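Local coordinates for protein ALKF (Bacillus cereus, PDB 3ZBO) that has affinity for branched DNA structures such as Holliday junctions and is related to the HEAT-like repeat DNA glycosylases, its precise cellular role being unknown, at residues I29-H34 with F97-D102; D127-S132 with P170-S175; G134-C139 with K174-N179; D164-S169 with K200-V205. All coordinates share one frame; numbering follows the deposited sequence.

Interaction 1 (I29-H34 with F97-D102); sequences ISNGAH and FYMLSD
Asn31 meets Phe97, Tyr98 and Met99 at the start of helix 98-110. With CG anti to its own carbonyl carbon (chi1 -65°), its side chain runs beside the Tyr98 hydroxyl, CG lying 3.3 Å from Tyr98 OH, and the amide is turned 43° from the tyrosine ring. ND2 points almost straight at the Met99 thioether, a weak hydrogen bond of 3.5 Å to SD, while OD1 and Tyr98 OH are joined by one water. The backbone of Asn31 shares in the contact: its O sits 3.2 Å from Tyr98 CE1 and, near the ring plane, 3.3 Å from Phe97 CD2. This illustrates a Schellman motif used as a packing surface: Gly32, with positive phi, is the first residue to leave the helical conformation and turns its peptide over one face of Phe97. Gly32 C and Ala33 N both lie above the rim of that face, Ala33 N 3.4 Å from Phe97 CE2, and Ala33 CB meets Phe97 CZ at 3.6 Å. Phe97 occupies the N-cap position of its helix, its CG between the backbone N and carbonyl carbon (chi1 78°). On the other ring face stands Met99 N, and Tyr68 packs against Phe97 edge-to-face.

Interaction 2 (D127-S132 with P170-S175); sequences DELKMS and PERTKS
Glu128 reaches across to the first turn of helix 171-187 and can be followed atom by atom. Glu128 CB lies 3.6 Å from Pro170 CB. CG, anti to the backbone N (chi1 177°), comes nearer still, 3.5 Å from the same Pro170 CB, and also faces Arg172 CB. CD and OE1 stay close to the same CB, the two side chains sliding past each other in opposite directions. At the tip, Glu128 OE2 accepts from Arg172 N at 2.8 Å through its anti lone pair, and the bond is nearly straight (172°). A carboxylate at the N-terminal turn of a neighbouring helix illustrates how negative charge can be paired with a peptide N-H, an arrangement the helix dipole would probably favour. The backbone of Glu128 is gripped too: Thr173 OG1 donates to Glu128 O at 3.0 Å, in the carbonyl plane, while Ser132 N gives that oxygen its intrahelical bond. One turn on, Met131 CB touches Thr173 CG2, and Met131 CE, set by a bend at chi3, meets Pro170 CG at 3.7 Å. The two short helical segments run almost parallel, 8° apart with axes 7.8 Å from each other. Helix 98-110 adjoins both, through Asp102 bonded to Ser132 OG and Tyr98 in a cation-pi contact with Arg172, whereas strand 204-207 packs against Arg172 and Lys174.

Interaction 3 (G134-C139 with K174-N179); sequences GWSCYC and KSAMNN
Trp135 opens the contact by pressing against two residues of the facing helix. Its CB meets Ala176 CB at 3.5 Å, and beyond it the indole lays one face against Met177. Met177 CG stands 3.5 Å from the centroid of the five-membered ring of Trp135, only 5° off the ring normal, a CH-pi contact. From there the extended chain carries SD to an oblique position, 4.7 Å from the same centroid, in a Met-aromatic contact, and sets CE beside NE1 and CZ2 of the indole. One residue on, Ser136 OG lies against Ala176 CB at 3.6 Å. The same oxygen bonds to Ser132 O one turn back and accepts from a water, which in turn accepts from Asn179 ND2 at 2.9 Å. A turn further, Cys139 brings SG to the flank of Asn179, 3.4 Å from CG, where the amide has been placed by CG lying anti to its backbone N (chi1 -174°). The helical segments run nearly parallel, crossing at 22° with 8.1 Å between axes, as pairs of helices can in the stacked architecture of HEAT-like proteins. Phe180 adds an edge-to-face ring contact to Trp135, and helix 152-165 packs on the tryptophan through Met158 and Val162. With no direct hydrogen bond between the segments, their fit is set by shape and by sulfur and aromatic contact, and the direction-dependent polar link is left to one water.

Interaction 4 (D164-S169 with K200-V205); sequences DTIHHS and KEVGIV
His167 and Val202 are joined by a hydrogen bond in which NE2 donates to the valine O at 2.8 Å. Val202 O lies in the imidazole plane and is met on a lone pair, although the hydrogen bond is bent (138°). A water in the ring plane, donating to Glu201 O, shares the NE2 N-H weakly with Val202 O, consistent with the bend. Close by, His167 CE1 is 3.3 Å from Ile204 O. Beside the imidazole, Ile166 supplies the apolar part: CG2 meets Val202 CG1 at 3.8 Å and lies 4.0 Å above the centre of the His167 ring, while CD1 reaches tip to tip toward Val205 CG2, 3.7 Å away. The contact illustrates a 3-10 turn following helix 152-165 packed against a helix-to-strand turn, for Gly203, with positive phi (73°), ends helix 192-202 before the chain enters a strand of the two-stranded antiparallel sheet. In the second shell, Thr165 O accepts from His168 N and, at 2.7 Å, from Ser169 OG, the two arriving from opposite faces of its plane. Met177 of helix 171-187 touches Ile166, and Val205 is paired through its backbone with Leu217 in strand 215-218.

Interactions 2 and 3 join the same pair of helices, 128-144 and 171-187, at successive levels: the N-terminal turns in interaction 2 are held by a carboxylate and a hydroxyl, whereas the more buried interaction 3, nearest the centre of the chain, relies on sulfur and aromatic packing. Interaction 1 is partly buried and combines a ring face with a weak N-H to sulfur bond; it meets interaction 2 through Asp102 and Ser132, a probable hydrogen bond. Interaction 4 lies furthest out, its centre about 20 Å from the centre of the chain, mixing buried aliphatic groups with an exposed histidine. Lys174 packs against Ile166 and Ser169, connecting it to the helix pair; interaction 1 does not touch interaction 4.

Interaction 1 (I29-H34 with F97-D102)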
loop_
_atom_site.group_PDB
_atom_site.type_symbol
_atom_site.label_atom_id
_atom_site.label_comp_id
_atom_site.label_asym_id
_atom_site.label_seq_id
_atom_site.Cartn_x
_atom_site.Cartn_y
_atom_site.Cartn_z
ATOM N N ILE A 29 -3.237 11.211 12.381
ATOM C CA ILE A 29 -4.387 12.090 12.149
ATOM C C ILE A 29 -4.072 13.165 11.061
ATOM O O ILE A 29 -4.958 13.457 10.185
ATOM C CB ILE A 29 -4.825 12.701 13.511
ATOM C CG1 ILE A 29 -5.458 11.560 14.332
ATOM C CG2 ILE A 29 -5.886 13.761 13.274
ATOM C CD1 ILE A 29 -5.825 12.024 15.799
ATOM N N SER A 30 -2.844 13.673 11.048
ATOM C CA SER A 30 -2.418 14.602 10.008
ATOM C C SER A 30 -2.528 13.971 8.623
ATOM O O SER A 30 -2.875 14.601 7.630
ATOM C CB SER A 30 -0.981 15.070 10.338
ATOM O OG SER A 30 -0.037 14.364 9.602
ATOM N N ASN A 31 -2.329 12.652 8.563
ATOM C CA ASN A 31 -2.368 11.974 7.295
ATOM C C ASN A 31 -3.807 11.574 6.870
ATOM O O ASN A 31 -4.006 11.008 5.797
ATOM C CB ASN A 31 -1.585 10.657 7.350
ATOM C CG ASN A 31 -0.072 10.869 7.579
ATOM O OD1 ASN A 31 0.430 11.979 7.452
ATOM N ND2 ASN A 31 0.663 9.793 7.861
ATOM N N GLY A 32 -4.773 11.731 7.768
ATOM C CA GLY A 32 -6.185 11.470 7.437
ATOM C C GLY A 32 -6.851 10.447 8.334
ATOM O O GLY A 32 -8.029 10.174 8.123
ATOM N N ALA A 33 -6.110 9.906 9.314
ATOM C CA ALA A 33 -6.747 8.941 10.290
ATOM C C ALA A 33 -7.732 9.765 11.127
ATOM O O ALA A 33 -7.546 10.988 11.333
ATOM C CB ALA A 33 -5.709 8.254 11.223
ATOM N N HIS A 34 -8.741 9.088 11.615
ATOM C CA HIS A 34 -9.653 9.695 12.597
ATOM C C HIS A 34 -9.833 8.832 13.771
ATOM O O HIS A 34 -9.499 7.638 13.739
ATOM C CB HIS A 34 -10.984 10.072 11.945
ATOM C CG HIS A 34 -11.713 9.008 11.193
ATOM N ND1 HIS A 34 -12.186 7.851 11.775
ATOM C CD2 HIS A 34 -12.160 9.003 9.921
ATOM C CE1 HIS A 34 -12.830 7.140 10.856
ATOM N NE2 HIS A 34 -12.880 7.847 9.747
ATOM N N PHE A 97 -8.971 5.931 4.312
ATOM C CA PHE A 97 -7.929 6.820 3.809
ATOM C C PHE A 97 -6.729 6.065 3.332
ATOM O O PHE A 97 -6.667 4.839 3.530
ATOM C CB PHE A 97 -7.550 7.909 4.899
ATOM C CG PHE A 97 -6.633 7.400 6.030
ATOM C CD1 PHE A 97 -7.018 6.313 6.877
ATOM C CD2 PHE A 97 -5.379 8.003 6.231
ATOM C CE1 PHE A 97 -6.184 5.889 7.980
ATOM C CE2 PHE A 97 -4.577 7.606 7.279
ATOM C CZ PHE A 97 -4.946 6.540 8.165
ATOM N N TYR A 98 -5.758 6.769 2.709
ATOM C CA TYR A 98 -4.729 6.033 1.967
ATOM C C TYR A 98 -3.831 5.123 2.799
ATOM O O TYR A 98 -3.321 4.150 2.245
ATOM C CB TYR A 98 -3.860 7.019 1.147
ATOM C CG TYR A 98 -2.831 7.750 2.008
ATOM C CD1 TYR A 98 -3.222 8.957 2.651
ATOM C CD2 TYR A 98 -1.556 7.249 2.184
ATOM C CE1 TYR A 98 -2.302 9.667 3.481
ATOM C CE2 TYR A 98 -0.609 7.898 3.013
ATOM C CZ TYR A 98 -1.013 9.105 3.678
ATOM O OH TYR A 98 -0.057 9.754 4.493
ATOM N N MET A 99 -3.643 5.388 4.091
ATOM C CA MET A 99 -2.702 4.475 4.764
ATOM C C MET A 99 -3.376 3.142 4.837
ATOM O O MET A 99 -2.674 2.101 4.832
ATOM C CB MET A 99 -2.438 4.953 6.177
ATOM C CG MET A 99 -1.592 6.250 6.156
ATOM S SD MET A 99 -1.099 6.793 7.844
ATOM C CE MET A 99 0.352 5.806 7.996
ATOM N N LEU A 100 -4.697 3.087 4.986
ATOM C CA LEU A 100 -5.420 1.809 4.974
ATOM C C LEU A 100 -5.439 1.178 3.568
ATOM O O LEU A 100 -5.174 -0.043 3.430
ATOM C CB LEU A 100 -6.871 1.978 5.522
ATOM C CG LEU A 100 -6.851 2.204 7.019
ATOM C CD1 LEU A 100 -8.234 2.702 7.386
ATOM C CD2 LEU A 100 -6.580 0.848 7.806
ATOM N N SER A 101 -5.796 1.964 2.517
ATOM C CA SER A 101 -5.846 1.352 1.225
ATOM C C SER A 101 -4.475 0.845 0.794
ATOM O O SER A 101 -4.361 -0.238 0.194
ATOM C CB SER A 101 -6.434 2.309 0.178
ATOM O OG SER A 101 -5.643 3.498 0.127
ATOM N N ASP A 102 -3.418 1.631 1.070
ATOM C CA ASP A 102 -2.105 1.408 0.374
ATOM C C ASP A 102 -1.199 0.538 1.271
ATOM O O ASP A 102 -0.460 -0.284 0.703
ATOM C CB ASP A 102 -1.391 2.714 0.132
ATOM C CG ASP A 102 -2.164 3.689 -0.779
ATOM O OD1 ASP A 102 -3.251 3.351 -1.285
ATOM O OD2 ASP A 102 -1.585 4.794 -0.870
HETATM O O HOH W 1 -0.285 12.633 4.314
#

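Interaction 2 (D127-S132 with P170-S175)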
loop_
_atom_site.group_PDB
_atom_site.type_symbol
_atom_site.label_atom_id
_atom_site.label_comp_id
_atom_site.label_asym_id
_atom_site.label_seq_id
_atom_site.Cartn_x
_atom_site.Cartn_y
_atom_site.Cartn_z
ATOM N N ASP A 127 -12.731 4.466 -8.452
ATOM C CA ASP A 127 -12.863 4.994 -7.112
ATOM C C ASP A 127 -11.486 5.261 -6.540
ATOM O O ASP A 127 -10.622 4.406 -6.682
ATOM C CB ASP A 127 -13.621 3.921 -6.261
ATOM C CG ASP A 127 -13.559 4.239 -4.826
ATOM O OD1 ASP A 127 -12.586 3.876 -4.072
ATOM O OD2 ASP A 127 -14.486 4.937 -4.373
ATOM N N GLU A 128 -11.293 6.508 -6.057
ATOM C CA GLU A 128 -9.935 7.017 -5.670
ATOM C C GLU A 128 -9.178 5.971 -4.848
ATOM O O GLU A 128 -8.005 5.609 -5.216
ATOM C CB GLU A 128 -10.089 8.350 -4.870
ATOM C CG GLU A 128 -8.717 8.852 -4.393
ATOM C CD GLU A 128 -8.783 10.262 -3.940
ATOM O OE1 GLU A 128 -9.970 10.777 -3.782
ATOM O OE2 GLU A 128 -7.809 10.909 -3.629
ATOM N N LEU A 129 -9.725 5.565 -3.708
ATOM C CA LEU A 129 -8.875 4.777 -2.832
ATOM C C LEU A 129 -8.828 3.323 -3.258
ATOM O O LEU A 129 -7.769 2.629 -3.006
ATOM C CB LEU A 129 -9.433 4.836 -1.419
ATOM C CG LEU A 129 -9.316 6.209 -0.744
ATOM C CD1 LEU A 129 -10.033 6.280 0.569
ATOM C CD2 LEU A 129 -7.818 6.499 -0.495
ATOM N N LYS A 130 -9.862 2.807 -3.936
ATOM C CA LYS A 130 -9.703 1.460 -4.488
ATOM C C LYS A 130 -8.625 1.398 -5.601
ATOM O O LYS A 130 -7.778 0.468 -5.618
ATOM C CB LYS A 130 -11.008 0.930 -5.153
ATOM C CG LYS A 130 -11.975 0.525 -4.182
ATOM C CD LYS A 130 -13.143 -0.217 -5.006
ATOM C CE LYS A 130 -14.381 -0.237 -4.131
ATOM N NZ LYS A 130 -15.310 -1.038 -5.034
ATOM N N MET A 131 -8.605 2.448 -6.434
ATOM C CA MET A 131 -7.560 2.478 -7.452
ATOM C C MET A 131 -6.205 2.640 -6.782
ATOM O O MET A 131 -5.254 2.043 -7.247
ATOM C CB MET A 131 -7.750 3.662 -8.441
ATOM C CG MET A 131 -9.071 3.359 -9.219
ATOM S SD MET A 131 -9.283 4.555 -10.590
ATOM C CE MET A 131 -9.502 6.130 -9.747
ATOM N N SER A 132 -6.129 3.503 -5.764
ATOM C CA SER A 132 -4.824 3.656 -5.041
ATOM C C SER A 132 -4.357 2.298 -4.502
ATOM O O SER A 132 -3.159 1.970 -4.599
ATOM C CB SER A 132 -5.011 4.639 -3.874
ATOM O OG SER A 132 -3.718 4.926 -3.349
ATOM N N PRO A 170 -7.535 11.004 -9.502
ATOM C CA PRO A 170 -7.752 11.444 -8.128
ATOM C C PRO A 170 -6.478 11.490 -7.335
ATOM O O PRO A 170 -5.548 10.749 -7.675
ATOM C CB PRO A 170 -8.716 10.358 -7.576
ATOM C CG PRO A 170 -9.364 9.707 -8.787
ATOM C CD PRO A 170 -8.269 9.774 -9.844
ATOM N N GLU A 171 -6.422 12.347 -6.357
ATOM C CA GLU A 171 -5.164 12.658 -5.659
ATOM C C GLU A 171 -4.452 11.422 -5.135
ATOM O O GLU A 171 -3.250 11.254 -5.343
ATOM C CB GLU A 171 -5.263 13.676 -4.543
ATOM C CG GLU A 171 -6.044 14.952 -4.996
ATOM C CD GLU A 171 -5.402 15.681 -6.172
ATOM O OE1 GLU A 171 -4.148 15.690 -6.305
ATOM O OE2 GLU A 171 -6.163 16.353 -6.973
ATOM N N ARG A 172 -5.153 10.581 -4.372
ATOM C CA ARG A 172 -4.422 9.446 -3.826
ATOM C C ARG A 172 -4.048 8.463 -4.877
ATOM O O ARG A 172 -3.001 7.756 -4.747
ATOM C CB ARG A 172 -5.233 8.715 -2.736
ATOM C CG ARG A 172 -5.457 9.554 -1.500
ATOM C CD ARG A 172 -4.315 10.397 -0.918
ATOM N NE ARG A 172 -3.075 9.583 -0.900
ATOM C CZ ARG A 172 -1.966 10.072 -0.377
ATOM N NH1 ARG A 172 -1.975 11.300 0.268
ATOM N NH2 ARG A 172 -0.849 9.365 -0.535
ATOM N N THR A 173 -4.788 8.373 -5.966
ATOM C CA THR A 173 -4.457 7.491 -7.064
ATOM C C THR A 173 -3.094 7.960 -7.628
ATOM O O THR A 173 -2.246 7.126 -8.032
ATOM C CB THR A 173 -5.583 7.470 -8.124
ATOM O OG1 THR A 173 -6.829 7.306 -7.456
ATOM C CG2 THR A 173 -5.357 6.286 -9.044
ATOM N N LYS A 174 -2.907 9.284 -7.782
ATOM C CA LYS A 174 -1.697 9.835 -8.372
ATOM C C LYS A 174 -0.487 9.341 -7.533
ATOM O O LYS A 174 0.558 9.004 -8.097
ATOM C CB LYS A 174 -1.658 11.375 -8.195
ATOM C CG LYS A 174 -2.631 12.109 -9.045
ATOM C CD LYS A 174 -2.391 13.622 -8.766
ATOM C CE LYS A 174 -3.371 14.461 -9.538
ATOM N NZ LYS A 174 -3.190 15.913 -9.068
ATOM N N SER A 175 -0.579 9.367 -6.187
ATOM C CA SER A 175 0.542 8.921 -5.341
ATOM C C SER A 175 0.858 7.481 -5.647
ATOM O O SER A 175 2.067 7.143 -5.799
ATOM C CB SER A 175 0.111 9.087 -3.878
ATOM O OG SER A 175 1.069 8.372 -3.037
#

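Interaction 3 (G134-C139 with K174-N179)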
loop_
_atom_site.group_PDB
_atom_site.type_symbol
_atom_site.label_atom_id
_atom_site.label_comp_id
_atom_site.label_asym_id
_atom_site.label_seq_id
_atom_site.Cartn_x
_atom_site.Cartn_y
_atom_site.Cartn_z
ATOM N N GLY A 134 -5.105 -0.652 -5.748
ATOM C CA GLY A 134 -4.732 -1.574 -6.789
ATOM C C GLY A 134 -3.326 -1.218 -7.327
ATOM O O GLY A 134 -2.526 -2.153 -7.505
ATOM N N TRP A 135 -3.019 0.070 -7.564
ATOM C CA TRP A 135 -1.622 0.489 -8.010
ATOM C C TRP A 135 -0.655 0.145 -6.925
ATOM O O TRP A 135 0.447 -0.360 -7.241
ATOM C CB TRP A 135 -1.618 1.973 -8.317
ATOM C CG TRP A 135 -2.399 2.292 -9.594
ATOM C CD1 TRP A 135 -3.603 2.913 -9.727
ATOM C CD2 TRP A 135 -1.914 2.063 -10.949
ATOM N NE1 TRP A 135 -3.943 3.020 -11.070
ATOM C CE2 TRP A 135 -2.908 2.529 -11.827
ATOM C CE3 TRP A 135 -0.718 1.513 -11.480
ATOM C CZ2 TRP A 135 -2.783 2.479 -13.233
ATOM C CZ3 TRP A 135 -0.564 1.448 -12.847
ATOM C CH2 TRP A 135 -1.577 1.922 -13.750
ATOM N N SER A 136 -1.026 0.394 -5.642
ATOM C CA SER A 136 -0.095 0.082 -4.545
ATOM C C SER A 136 0.226 -1.439 -4.518
ATOM O O SER A 136 1.382 -1.785 -4.333
ATOM C CB SER A 136 -0.666 0.495 -3.191
ATOM O OG SER A 136 -0.837 1.958 -3.137
ATOM N N CYS A 137 -0.804 -2.250 -4.685
ATOM C CA CYS A 137 -0.561 -3.709 -4.647
ATOM C C CYS A 137 0.425 -4.065 -5.713
ATOM O O CYS A 137 1.319 -4.899 -5.387
ATOM C CB CYS A 137 -1.910 -4.334 -4.907
ATOM S SG CYS A 137 -1.791 -6.174 -4.868
ATOM N N TYR A 138 0.335 -3.496 -6.911
ATOM C CA TYR A 138 1.358 -3.824 -7.914
ATOM C C TYR A 138 2.757 -3.447 -7.437
ATOM O O TYR A 138 3.736 -4.152 -7.727
ATOM C CB TYR A 138 1.118 -3.237 -9.304
ATOM C CG TYR A 138 0.252 -4.138 -10.134
ATOM C CD1 TYR A 138 -1.148 -4.051 -10.080
ATOM C CD2 TYR A 138 0.857 -5.143 -10.909
ATOM C CE1 TYR A 138 -1.907 -4.941 -10.851
ATOM C CE2 TYR A 138 0.044 -6.001 -11.715
ATOM C CZ TYR A 138 -1.272 -5.883 -11.641
ATOM O OH TYR A 138 -2.002 -6.757 -12.425
ATOM N N CYS A 139 2.899 -2.290 -6.803
ATOM C CA CYS A 139 4.249 -1.928 -6.301
ATOM C C CYS A 139 4.738 -2.987 -5.325
ATOM O O CYS A 139 5.932 -3.350 -5.398
ATOM C CB CYS A 139 4.214 -0.595 -5.572
ATOM S SG CYS A 139 3.726 0.783 -6.583
ATOM N N LYS A 174 -2.907 9.284 -7.782
ATOM C CA LYS A 174 -1.697 9.835 -8.372
ATOM C C LYS A 174 -0.487 9.341 -7.533
ATOM O O LYS A 174 0.558 9.004 -8.097
ATOM C CB LYS A 174 -1.658 11.375 -8.195
ATOM C CG LYS A 174 -2.631 12.109 -9.045
ATOM C CD LYS A 174 -2.391 13.622 -8.766
ATOM C CE LYS A 174 -3.371 14.461 -9.538
ATOM N NZ LYS A 174 -3.190 15.913 -9.068
ATOM N N SER A 175 -0.579 9.367 -6.187
ATOM C CA SER A 175 0.542 8.921 -5.341
ATOM C C SER A 175 0.858 7.481 -5.647
ATOM O O SER A 175 2.067 7.143 -5.799
ATOM C CB SER A 175 0.111 9.087 -3.878
ATOM O OG SER A 175 1.069 8.372 -3.037
ATOM N N ALA A 176 -0.140 6.623 -5.757
ATOM C CA ALA A 176 0.158 5.228 -6.005
ATOM C C ALA A 176 0.646 4.971 -7.415
ATOM O O ALA A 176 1.551 4.097 -7.611
ATOM C CB ALA A 176 -1.156 4.355 -5.753
ATOM N N MET A 177 0.116 5.686 -8.397
ATOM C CA MET A 177 0.637 5.497 -9.800
ATOM C C MET A 177 2.113 5.991 -9.831
ATOM O O MET A 177 2.912 5.430 -10.591
ATOM C CB MET A 177 -0.227 6.390 -10.716
ATOM C CG MET A 177 -1.544 5.766 -10.981
ATOM S SD MET A 177 -2.386 7.057 -12.045
ATOM C CE MET A 177 -3.509 6.014 -12.985
ATOM N N ASN A 178 2.426 7.079 -9.079
ATOM C CA ASN A 178 3.828 7.517 -9.055
ATOM C C ASN A 178 4.765 6.458 -8.452
ATOM O O ASN A 178 5.892 6.267 -8.990
ATOM C CB ASN A 178 3.912 8.870 -8.283
ATOM C CG ASN A 178 5.265 9.548 -8.441
ATOM O OD1 ASN A 178 6.097 9.498 -7.491
ATOM N ND2 ASN A 178 5.422 10.178 -9.548
ATOM N N ASN A 179 4.261 5.844 -7.378
ATOM C CA ASN A 179 5.002 4.741 -6.737
ATOM C C ASN A 179 5.173 3.634 -7.819
ATOM O O ASN A 179 6.303 3.048 -7.919
ATOM C CB ASN A 179 4.216 4.313 -5.454
ATOM C CG ASN A 179 4.944 3.293 -4.633
ATOM O OD1 ASN A 179 6.144 3.107 -4.822
ATOM N ND2 ASN A 179 4.254 2.722 -3.622
HETATM O O HOH W 2 1.546 3.566 -3.224
#

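Interaction 4 (D164-S169 with K200-V205)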
loop_
_atom_site.group_PDB
_atom_site.type_symbol
_atom_site.label_atom_id
_atom_site.label_comp_id
_atom_site.label_asym_id
_atom_site.label_seq_id
_atom_site.Cartn_x
_atom_site.Cartn_y
_atom_site.Cartn_z
ATOM N N ASP A 164 -0.518 8.654 -19.490
ATOM C CA ASP A 164 -1.637 9.324 -20.176
ATOM C C ASP A 164 -2.591 9.932 -19.196
ATOM O O ASP A 164 -3.280 10.940 -19.577
ATOM C CB ASP A 164 -2.390 8.364 -21.046
ATOM C CG ASP A 164 -1.598 7.980 -22.325
ATOM O OD1 ASP A 164 -0.658 8.653 -22.702
ATOM O OD2 ASP A 164 -1.928 6.890 -22.885
ATOM N N THR A 165 -2.637 9.449 -17.939
ATOM C CA THR A 165 -3.770 9.781 -17.082
ATOM C C THR A 165 -3.424 10.192 -15.646
ATOM O O THR A 165 -4.305 10.716 -14.898
ATOM C CB THR A 165 -4.796 8.652 -16.920
ATOM O OG1 THR A 165 -4.261 7.520 -16.155
ATOM C CG2 THR A 165 -5.257 8.069 -18.332
ATOM N N ILE A 166 -2.150 10.108 -15.284
ATOM C CA ILE A 166 -1.811 10.494 -13.896
ATOM C C ILE A 166 -2.220 11.938 -13.491
ATOM O O ILE A 166 -2.710 12.197 -12.371
ATOM C CB ILE A 166 -0.312 10.196 -13.582
ATOM C CG1 ILE A 166 -0.052 10.344 -12.096
ATOM C CG2 ILE A 166 0.637 11.185 -14.398
ATOM C CD1 ILE A 166 1.351 9.726 -11.662
ATOM N N HIS A 167 -2.024 12.886 -14.411
ATOM C CA HIS A 167 -2.234 14.252 -14.025
ATOM C C HIS A 167 -3.706 14.587 -13.877
ATOM O O HIS A 167 -4.020 15.629 -13.350
ATOM C CB HIS A 167 -1.543 15.177 -15.043
ATOM C CG HIS A 167 -0.045 15.124 -14.959
ATOM N ND1 HIS A 167 0.666 15.374 -13.811
ATOM C CD2 HIS A 167 0.874 14.911 -15.918
ATOM C CE1 HIS A 167 1.958 15.282 -14.050
ATOM N NE2 HIS A 167 2.107 14.977 -15.322
ATOM N N HIS A 168 -4.581 13.690 -14.317
ATOM C CA HIS A 168 -6.047 13.955 -14.154
ATOM C C HIS A 168 -6.669 12.842 -13.330
ATOM O O HIS A 168 -7.901 12.733 -13.246
ATOM C CB HIS A 168 -6.702 14.044 -15.526
ATOM C CG HIS A 168 -6.284 15.310 -16.245
ATOM N ND1 HIS A 168 -5.318 15.316 -17.226
ATOM C CD2 HIS A 168 -6.587 16.609 -16.011
ATOM C CE1 HIS A 168 -5.118 16.556 -17.647
ATOM N NE2 HIS A 168 -5.872 17.366 -16.924
ATOM N N SER A 169 -5.837 12.118 -12.586
ATOM C CA SER A 169 -6.383 11.085 -11.670
ATOM C C SER A 169 -6.679 11.678 -10.300
ATOM O O SER A 169 -6.175 12.735 -9.934
ATOM C CB SER A 169 -5.283 10.053 -11.508
ATOM O OG SER A 169 -5.228 9.279 -12.743
ATOM N N LYS A 200 10.291 10.859 -16.943
ATOM C CA LYS A 200 10.665 12.151 -17.499
ATOM C C LYS A 200 9.478 12.834 -18.157
ATOM O O LYS A 200 9.297 14.074 -17.965
ATOM C CB LYS A 200 11.754 11.886 -18.527
ATOM C CG LYS A 200 12.273 13.178 -19.114
ATOM C CD LYS A 200 13.414 12.893 -20.092
ATOM C CE LYS A 200 14.162 14.172 -20.486
ATOM N NZ LYS A 200 14.866 13.833 -21.768
ATOM N N GLU A 201 8.668 12.076 -18.888
ATOM C CA GLU A 201 7.464 12.654 -19.572
ATOM C C GLU A 201 6.453 13.168 -18.551
ATOM O O GLU A 201 5.858 14.235 -18.779
ATOM C CB GLU A 201 6.815 11.648 -20.528
ATOM C CG GLU A 201 7.749 11.420 -21.680
ATOM C CD GLU A 201 7.220 10.590 -22.808
ATOM O OE1 GLU A 201 6.059 10.771 -23.176
ATOM O OE2 GLU A 201 8.033 9.819 -23.375
ATOM N N VAL A 202 6.270 12.396 -17.443
ATOM C CA VAL A 202 5.293 12.763 -16.433
ATOM C C VAL A 202 5.730 14.005 -15.659
ATOM O O VAL A 202 4.920 14.901 -15.365
ATOM C CB VAL A 202 5.075 11.520 -15.531
ATOM C CG1 VAL A 202 4.367 11.916 -14.273
ATOM C CG2 VAL A 202 4.179 10.553 -16.256
ATOM N N GLY A 203 6.985 14.070 -15.278
ATOM C CA GLY A 203 7.472 15.213 -14.567
ATOM C C GLY A 203 6.961 15.237 -13.129
ATOM O O GLY A 203 6.630 14.206 -12.573
ATOM N N ILE A 204 6.833 16.421 -12.560
ATOM C CA ILE A 204 6.365 16.552 -11.207
ATOM C C ILE A 204 4.849 16.224 -11.117
ATOM O O ILE A 204 4.054 16.663 -11.951
ATOM C CB ILE A 204 6.499 18.012 -10.700
ATOM C CG1 ILE A 204 8.005 18.423 -10.687
ATOM C CG2 ILE A 204 5.893 18.205 -9.294
ATOM C CD1 ILE A 204 8.814 17.551 -9.706
ATOM N N VAL A 205 4.504 15.439 -10.092
ATOM C CA VAL A 205 3.103 15.058 -9.851
ATOM C C VAL A 205 2.703 15.681 -8.533
ATOM O O VAL A 205 3.411 15.519 -7.492
ATOM C CB VAL A 205 3.025 13.489 -9.710
ATOM C CG1 VAL A 205 1.631 13.068 -9.171
ATOM C CG2 VAL A 205 3.269 12.894 -11.136
HETATM O O HOH W 3 3.144 15.012 -18.107
#